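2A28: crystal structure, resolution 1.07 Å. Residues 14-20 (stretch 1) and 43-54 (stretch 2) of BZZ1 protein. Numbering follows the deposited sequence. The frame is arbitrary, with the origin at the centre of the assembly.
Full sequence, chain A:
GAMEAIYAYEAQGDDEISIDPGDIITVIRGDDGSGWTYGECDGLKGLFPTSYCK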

ATOM      1  N   ASP A  14     -13.068  -2.239   3.320  1.00 11.95           N
ATOM      2  CA  ASP A  14     -12.965  -0.918   3.914  1.00 12.82           C
ATOM      3  C   ASP A  14     -11.583  -0.643   4.518  1.00 10.96           C
ATOM      4  O   ASP A  14     -11.299   0.510   4.752  1.00 12.42           O
ATOM      5  CB  ASP A  14     -14.026  -0.727   4.977  1.00 18.95           C
ATOM      6  CG  ASP A  14     -15.442  -0.600   4.454  1.00 23.25           C
ATOM      7  OD1 ASP A  14     -15.551  -0.036   3.347  1.00 23.72           O
ATOM      8  OD2 ASP A  14     -16.411  -1.048   5.118  1.00 29.60           O
ATOM      9  N   ASP A  15     -10.819  -1.706   4.785  1.00  9.17           N
ATOM     10  CA  ASP A  15      -9.480  -1.592   5.349  1.00  8.81           C
ATOM     11  C   ASP A  15      -8.360  -1.546   4.312  1.00  7.16           C
ATOM     12  O   ASP A  15      -7.192  -1.369   4.673  1.00  7.37           O
ATOM     13  CB  ASP A  15      -9.212  -2.733   6.333  1.00  7.62           C
ATOM     14  CG  ASP A  15      -9.369  -4.099   5.770  1.00  7.82           C
ATOM     15  OD1 ASP A  15     -10.047  -4.226   4.701  1.00  9.46           O
ATOM     16  OD2 ASP A  15      -8.825  -5.038   6.398  1.00  9.73           O
ATOM     17  N   GLU A  16      -8.729  -1.643   3.061  1.00  7.02           N
ATOM     18  CA  GLU A  16      -7.729  -1.623   1.987  1.00  8.30           C
ATOM     19  C   GLU A  16      -7.770  -0.291   1.294  1.00  7.44           C
ATOM     20  O   GLU A  16      -8.760   0.452   1.322  1.00  8.41           O
ATOM     21  CB  GLU A  16      -8.008  -2.745   0.967  1.00  8.07           C
ATOM     22  CG  GLU A  16      -7.857  -4.129   1.599  1.00  8.55           C
ATOM     23  CD  GLU A  16      -8.127  -5.267   0.635  1.00  8.28           C
ATOM     24  OE1 GLU A  16      -8.287  -4.969  -0.570  1.00  9.17           O
ATOM     25  OE2 GLU A  16      -8.191  -6.448   1.086  1.00 11.91           O
ATOM     26  N   ILE A  17      -6.622   0.055   0.653  1.00  7.39           N
ATOM     27  CA  ILE A  17      -6.580   1.247  -0.194  1.00  8.70           C
ATOM     28  C   ILE A  17      -6.176   0.848  -1.610  1.00  7.45           C
ATOM     29  O   ILE A  17      -5.396  -0.053  -1.852  1.00  8.65           O
ATOM     30  CB  ILE A  17      -5.663   2.359   0.334  1.00 10.50           C
ATOM     31  CG1 ILE A  17      -4.230   1.882   0.561  1.00 10.07           C
ATOM     32  CG2 ILE A  17      -6.243   3.066   1.574  1.00 13.81           C
ATOM     33  CD1 ILE A  17      -3.254   2.998   0.744  1.00 10.80           C
ATOM     34  N   SER A  18      -6.766   1.558  -2.544  1.00  7.58           N
ATOM     35  CA  SER A  18      -6.333   1.446  -3.958  1.00  6.66           C
ATOM     36  C   SER A  18      -5.021   2.188  -4.162  1.00  6.64           C
ATOM     37  O   SER A  18      -4.835   3.273  -3.695  1.00  6.94           O
ATOM     38  CB  SER A  18      -7.420   1.971  -4.896  1.00  6.93           C
ATOM     39  OG  SER A  18      -8.612   1.171  -4.754  1.00  8.59           O
ATOM     40  N   ILE A  19      -4.098   1.577  -4.885  1.00  5.50           N
ATOM     41  CA  ILE A  19      -2.819   2.177  -5.297  1.00  6.47           C
ATOM     42  C   ILE A  19      -2.694   2.067  -6.792  1.00  6.36           C
ATOM     43  O   ILE A  19      -3.239   1.181  -7.424  1.00  6.86           O
ATOM     44  CB  ILE A  19      -1.664   1.530  -4.541  1.00  6.08           C
ATOM     45  CG1 ILE A  19      -1.501   0.044  -4.856  1.00  7.65           C
ATOM     46  CG2 ILE A  19      -1.884   1.767  -3.068  1.00  8.02           C
ATOM     47  CD1 ILE A  19      -0.230  -0.576  -4.348  1.00  7.87           C
ATOM     48  N   ASP A  20      -1.905   3.027  -7.323  1.00  5.43           N
ATOM     49  CA  ASP A  20      -1.631   3.130  -8.752  1.00  6.76           C
ATOM     50  C   ASP A  20      -0.128   3.265  -8.920  1.00  6.22           C
ATOM     51  O   ASP A  20       0.560   3.821  -8.073  1.00  6.76           O
ATOM     52  CB  ASP A  20      -2.289   4.359  -9.387  1.00  8.37           C
ATOM     53  CG  ASP A  20      -3.788   4.364  -9.165  1.00 10.37           C
ATOM     54  OD1 ASP A  20      -4.457   3.534  -9.837  1.00 11.14           O
ATOM     55  OD2 ASP A  20      -4.360   5.123  -8.348  1.00 15.54           O
ATOM     56  N   GLY A  43      -2.457  11.079   2.544  1.00 11.07           N
ATOM     57  CA  GLY A  43      -3.469  10.944   3.554  1.00 10.87           C
ATOM     58  C   GLY A  43      -4.438   9.802   3.373  1.00  9.74           C
ATOM     59  O   GLY A  43      -5.176   9.535   4.314  1.00 12.61           O
ATOM     60  N   LEU A  44      -4.492   9.112   2.251  1.00 10.71           N
ATOM     61  CA  LEU A  44      -5.296   7.916   2.067  1.00 10.21           C
ATOM     62  C   LEU A  44      -4.552   6.779   2.795  1.00 10.19           C
ATOM     63  O   LEU A  44      -3.414   6.507   2.387  1.00 12.30           O
ATOM     64  CB  LEU A  44      -5.376   7.617   0.577  1.00 10.82           C
ATOM     65  CG  LEU A  44      -6.209   6.415   0.164  1.00 11.33           C
ATOM     66  CD1 LEU A  44      -7.675   6.627   0.507  1.00 20.49           C
ATOM     67  CD2 LEU A  44      -6.028   6.076  -1.312  1.00 11.80           C
ATOM     68  N   LYS A  45      -5.138   6.138   3.804  1.00  8.66           N
ATOM     69  CA  LYS A  45      -4.477   5.152   4.676  1.00  7.85           C
ATOM     70  C   LYS A  45      -5.196   3.839   4.685  1.00  7.80           C
ATOM     71  O   LYS A  45      -6.412   3.790   4.852  1.00  9.97           O
ATOM     72  CB  LYS A  45      -4.503   5.781   6.075  1.00 11.31           C
ATOM     73  CG  LYS A  45      -3.777   4.956   7.104  1.00 10.70           C
ATOM     74  CD  LYS A  45      -3.416   5.798   8.350  1.00 14.57           C
ATOM     75  CE  LYS A  45      -4.690   6.358   8.957  1.00 19.16           C
ATOM     76  NZ  LYS A  45      -4.387   6.908  10.323  1.00 33.05           N
ATOM     77  N   GLY A  46      -4.446   2.768   4.541  1.00  7.62           N
ATOM     78  CA  GLY A  46      -4.983   1.434   4.610  1.00  7.19           C
ATOM     79  C   GLY A  46      -3.988   0.420   4.169  1.00  6.22           C
ATOM     80  O   GLY A  46      -2.767   0.662   4.010  1.00  6.06           O
ATOM     81  N   LEU A  47      -4.452  -0.804   4.019  1.00  5.66           N
ATOM     82  CA  LEU A  47      -3.677  -1.934   3.614  1.00  5.74           C
ATOM     83  C   LEU A  47      -3.582  -2.041   2.078  1.00  5.63           C
ATOM     84  O   LEU A  47      -4.536  -1.881   1.358  1.00  6.57           O
ATOM     85  CB  LEU A  47      -4.307  -3.261   4.086  1.00  6.90           C
ATOM     86  CG  LEU A  47      -4.467  -3.419   5.593  1.00  7.21           C
ATOM     87  CD1 LEU A  47      -5.290  -4.642   5.926  1.00 10.25           C
ATOM     88  CD2 LEU A  47      -3.100  -3.526   6.256  1.00 10.51           C
ATOM     89  N   PHE A  48      -2.383  -2.419   1.630  1.00  5.56           N
ATOM     90  CA  PHE A  48      -2.171  -2.656   0.195  1.00  6.94           C
ATOM     91  C   PHE A  48      -1.161  -3.788   0.046  1.00  5.71           C
ATOM     92  O   PHE A  48      -0.378  -4.074   0.967  1.00  5.62           O
ATOM     93  CB  PHE A  48      -1.632  -1.398  -0.536  1.00  7.44           C
ATOM     94  CG  PHE A  48      -0.377  -0.863   0.072  1.00  7.83           C
ATOM     95  CD1 PHE A  48       0.869  -1.207  -0.445  1.00  7.06           C
ATOM     96  CD2 PHE A  48      -0.383  -0.025   1.153  1.00  9.34           C
ATOM     97  CE1 PHE A  48       2.030  -0.779   0.116  1.00  7.06           C
ATOM     98  CE2 PHE A  48       0.751   0.432   1.730  1.00  8.87           C
ATOM     99  CZ  PHE A  48       1.985   0.095   1.195  1.00  7.90           C
ATOM    100  N   PRO A  49      -1.129  -4.444  -1.117  1.00  6.29           N
ATOM    101  CA  PRO A  49      -0.203  -5.568  -1.263  1.00  6.38           C
ATOM    102  C   PRO A  49       1.240  -5.124  -1.424  1.00  6.13           C
ATOM    103  O   PRO A  49       1.604  -4.398  -2.350  1.00  6.11           O
ATOM    104  CB  PRO A  49      -0.702  -6.320  -2.498  1.00  8.59           C
ATOM    105  CG  PRO A  49      -2.060  -5.768  -2.797  1.00 13.78           C
ATOM    106  CD  PRO A  49      -2.060  -4.367  -2.242  1.00  8.13           C
ATOM    107  N   THR A  50       2.110  -5.613  -0.551  1.00  5.89           N
ATOM    108  CA  THR A  50       3.508  -5.253  -0.549  1.00  6.56           C
ATOM    109  C   THR A  50       4.186  -5.501  -1.879  1.00  6.83           C
ATOM    110  O   THR A  50       5.007  -4.723  -2.354  1.00  6.15           O
ATOM    111  CB  THR A  50       4.229  -6.080   0.544  1.00  6.92           C
ATOM    112  OG1 THR A  50       3.445  -5.934   1.723  1.00  7.00           O
ATOM    113  CG2 THR A  50       5.650  -5.670   0.792  1.00  9.81           C
ATOM    114  N   SER A  51       3.882  -6.640  -2.487  1.00  6.40           N
ATOM    115  CA  SER A  51       4.493  -7.124  -3.693  1.00  7.61           C
ATOM    116  C   SER A  51       4.088  -6.333  -4.938  1.00  7.22           C
ATOM    117  O   SER A  51       4.658  -6.512  -5.998  1.00  9.02           O
ATOM    118  CB  SER A  51       4.141  -8.606  -3.895  1.00  7.43           C
ATOM    119  OG  SER A  51       2.718  -8.779  -4.165  1.00  9.30           O
ATOM    120  N   TYR A  52       3.135  -5.419  -4.785  1.00  6.12           N
ATOM    121  CA  TYR A  52       2.818  -4.452  -5.842  1.00  6.52           C
ATOM    122  C   TYR A  52       3.682  -3.205  -5.777  1.00  6.76           C
ATOM    123  O   TYR A  52       3.444  -2.301  -6.604  1.00  6.36           O
ATOM    124  CB  TYR A  52       1.337  -4.102  -5.786  1.00  6.60           C
ATOM    125  CG  TYR A  52       0.342  -5.141  -6.207  1.00  5.88           C
ATOM    126  CD1 TYR A  52       0.470  -6.484  -5.834  1.00  9.42           C
ATOM    127  CD2 TYR A  52      -0.778  -4.802  -6.918  1.00  7.19           C
ATOM    128  CE1 TYR A  52      -0.489  -7.433  -6.229  1.00 10.43           C
ATOM    129  CE2 TYR A  52      -1.719  -5.700  -7.305  1.00  7.51           C
ATOM    130  CZ  TYR A  52      -1.564  -7.042  -6.954  1.00  9.50           C
ATOM    131  OH  TYR A  52      -2.515  -7.973  -7.306  1.00 10.86           O
ATOM    132  N   CYS A  53       4.627  -3.139  -4.901  1.00  5.93           N
ATOM    133  CA  CYS A  53       5.476  -2.022  -4.687  1.00  6.86           C
ATOM    134  C   CYS A  53       6.942  -2.410  -4.632  1.00  9.41           C
ATOM    135  O   CYS A  53       7.232  -3.601  -4.491  1.00 10.10           O
ATOM    136  CB  CYS A  53       5.157  -1.298  -3.369  1.00  9.24           C
ATOM    137  SG  CYS A  53       3.441  -0.803  -3.216  1.00 11.23           S
ATOM    138  N   LYS A  54       7.764  -1.391  -4.587  1.00 10.09           N
ATOM    139  CA  LYS A  54       9.197  -1.502  -4.362  1.00 11.00           C
ATOM    140  C   LYS A  54       9.673  -0.506  -3.334  1.00  9.98           C
ATOM    141  O   LYS A  54       9.050   0.514  -3.007  1.00 14.44           O
ATOM    142  CB  LYS A  54       9.846  -1.410  -5.733  1.00 14.11           C
ATOM    143  CG  LYS A  54       9.940  -0.038  -6.336  1.00 16.64           C
ATOM    144  CD  LYS A  54      10.768   0.163  -7.560  1.00 18.64           C
ATOM    145  CE  LYS A  54      10.790   1.580  -8.104  1.00 23.65           C
ATOM    146  NZ  LYS A  54      11.332   1.746  -9.469  1.00 31.30           N
ATOM    147  OXT LYS A  54      10.698  -0.882  -2.693  1.00 14.98           O
TER

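What pins the two backbones together? A single beta bridge does, pairing Glu16 with Leu47, whose CA atoms lie 4.4 Å apart. Both of its hydrogen bonds use the main chain of Leu47: Leu47 N donates to Asp15 O at 2.9 Å, almost linearly at 174°, and Ile17 N donates to Leu47 O, also at 2.9 Å. Leu47 thus gives and receives, while Glu16 sits between the two residues that answer it. The CA of Glu16 also approaches Leu47 O, at 3.3 Å, in a CA-H...O contact.

Why does Ile17 cover more surface than any other residue here? Its CA-to-CB bond points toward the strand, and its two branches reach in different directions. With chi1 at p and chi2 at t, Ile17 CD1 comes to 4.2 Å from Phe48 CD2, while Ile17 CG2 lies 3.6 Å from Leu44 CG. The same methyl also rests on the backbone, with Ile17 CG2 3.4 Å from Lys45 O. An aliphatic side chain suits this buried place, where it fills space between apolar groups. The burial has a cost: Ile17 O is covered by the contact and has no partner in the model.

How can Ile17 lie so close to the strand? Gly46 leaves the room. A CB at that position would point toward the first stretch and fall 2.8 Å from Ile17 CG2 and 3.0 Å from Asp15 O, a clash with each. Without it, Ile17 CG2 packs 3.5 Å from Gly46 N. Beside this gap, Leu47 directs its CA-to-CB bond sideways. It suits its place by offering an apolar side chain to the CH2 of Glu16 while its backbone makes the bridge: Leu47 CB lies 4.4 Å from Glu16 CG, and the side chain then extends toward exposed Asp15, where Leu47 CD1 lies 3.6 Å from Asp15 OD2.

What extends the apolar packing beyond Ile17? Ile19 does, pointing toward the second stretch as Ile17 does, whereas the CA-to-CB bond of Ser18 between them points away. Ile19 CG2 meets Phe48 CB at 4.1 Å, and Ile19 CD1 reaches Tyr52 CB at 4.1 Å and Cys53 SG at 3.8 Å, a buried place that suits an aliphatic side chain. Both isoleucines approach the Phe48 ring obliquely. Phe48 starts toward them, but the end of its side chain leads away. The 3-10 segment, with Tyr52 N hydrogen-bonded to Pro49 O at 3.1 Å, carries the chain from the strand to Tyr52. Together the two stretches bury 513 Å², counting both sides.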